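Local coordinates for 0.19 alpha-amylase inhibitor (Triticum aestivum, PDB 1HSS) that inhibits alpha-amylases as a disulfide-rich, helical wheat-kernel protein of the cereal trypsin/alpha-amylase inhibitor family that assembles into a homodimer, at the interface of chains A and B. Numbering follows the deposited sequence. Chains: chain A/B, 0.19 alpha-amylase inhibitor.

The interface of chains A and B. Residues chain A 94, 97-98, 114; chain B 94, 97-98, 114.
A:Ser94 and B:Ser94 face each other across the two-fold axis of the homodimer, their methylene groups meeting head-on with CB of A:Ser94 3.4 Å from CB of B:Ser94, slightly tighter than ordinary van der Waals contact. The two hydroxyls do not pair. Each OG is wedged between the main-chain N and C of its own residue (chi1 55° in A:Ser94, 51° in B:Ser94), which turns it off roughly at right angles to the line joining the two CB atoms; OG of A:Ser94 thus lies obliquely, 3.6 Å from CB of B:Ser94. The two hydroxyls lean away in opposite directions, one on each side of that line, with the CB-OG bonds nearly antiparallel. A valine methyl at the margin, CG2 of B:Val114, is a loose neighbour of OG of A:Ser94 at 4.0 Å.

Beside the serine pair, the short helices 95-98 of the two chains come together through alanine and valine. A:Val98 and B:Val98 lie side by side with their CA-CB bonds pointing opposite ways, and their backbones approach at the axis, CA of A:Val98 being 4.1 Å from CA of B:Val98. CG1 of A:Val98 is swung close to the main-chain N, well short of a staggered value (chi1 -29°), and this methyl rests on B:Ala97, 3.9 Å from its CB and equally far from its carbonyl O.

No hydrogen bond or salt bridge crosses this patch, so this part of the larger dimer interface probably contributes through van der Waals packing of small side chains and closely approaching backbone. In the exchanged contact, CG1 of B:Val98 sits 3.9 Å from CB, the methyl of A:Ala97.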
# COMPACT_ATOMS: atom_id res chain seq x y z
N SER A 94 -2.76 -1.19 -2.78
CA SER A 94 -1.31 -0.98 -2.82
C SER A 94 -0.55 -2.20 -3.34
O SER A 94 0.69 -2.24 -3.29
CB SER A 94 -0.81 -0.62 -1.43
OG SER A 94 -1.22 -1.61 -0.51
N ALA A 97 1.89 -0.97 -5.70
CA ALA A 97 3.10 -0.51 -5.01
C ALA A 97 4.05 -1.65 -4.61
O ALA A 97 5.26 -1.56 -4.79
CB ALA A 97 2.71 0.31 -3.78
N VAL A 98 3.52 -2.74 -4.05
CA VAL A 98 4.40 -3.83 -3.68
C VAL A 98 5.04 -4.49 -4.91
O VAL A 98 6.22 -4.81 -4.88
CB VAL A 98 3.71 -4.88 -2.77
CG1 VAL A 98 2.62 -4.21 -1.93
CG2 VAL A 98 3.18 -6.05 -3.57
N VAL A 114 -0.28 3.62 -6.18
CA VAL A 114 -1.29 3.32 -5.19
C VAL A 114 -2.64 3.73 -5.82
O VAL A 114 -2.69 4.64 -6.65
CB VAL A 114 -0.92 4.12 -3.90
CG1 VAL A 114 -1.99 5.05 -3.49
CG2 VAL A 114 -0.50 3.17 -2.81
N SER B 94 1.30 2.09 3.17
CA SER B 94 1.64 0.80 2.59
C SER B 94 3.14 0.58 2.32
O SER B 94 3.53 -0.44 1.73
CB SER B 94 0.85 0.63 1.31
OG SER B 94 1.02 1.76 0.49
N ALA B 97 4.00 -2.64 3.48
CA ALA B 97 3.64 -3.66 2.49
C ALA B 97 4.68 -3.82 1.38
O ALA B 97 5.01 -4.94 1.01
CB ALA B 97 2.29 -3.35 1.87
N VAL B 98 5.20 -2.71 0.85
CA VAL B 98 6.23 -2.82 -0.18
C VAL B 98 7.55 -3.39 0.37
O VAL B 98 8.22 -4.14 -0.33
CB VAL B 98 6.47 -1.48 -0.97
CG1 VAL B 98 5.24 -0.61 -0.93
CG2 VAL B 98 7.64 -0.74 -0.44
N VAL B 114 -0.26 -3.33 6.26
CA VAL B 114 -0.80 -2.05 5.84
C VAL B 114 -1.25 -1.27 7.09
O VAL B 114 -1.66 -1.90 8.08
CB VAL B 114 -1.95 -2.34 4.85
CG1 VAL B 114 -3.27 -1.86 5.38
CG2 VAL B 114 -1.60 -1.81 3.48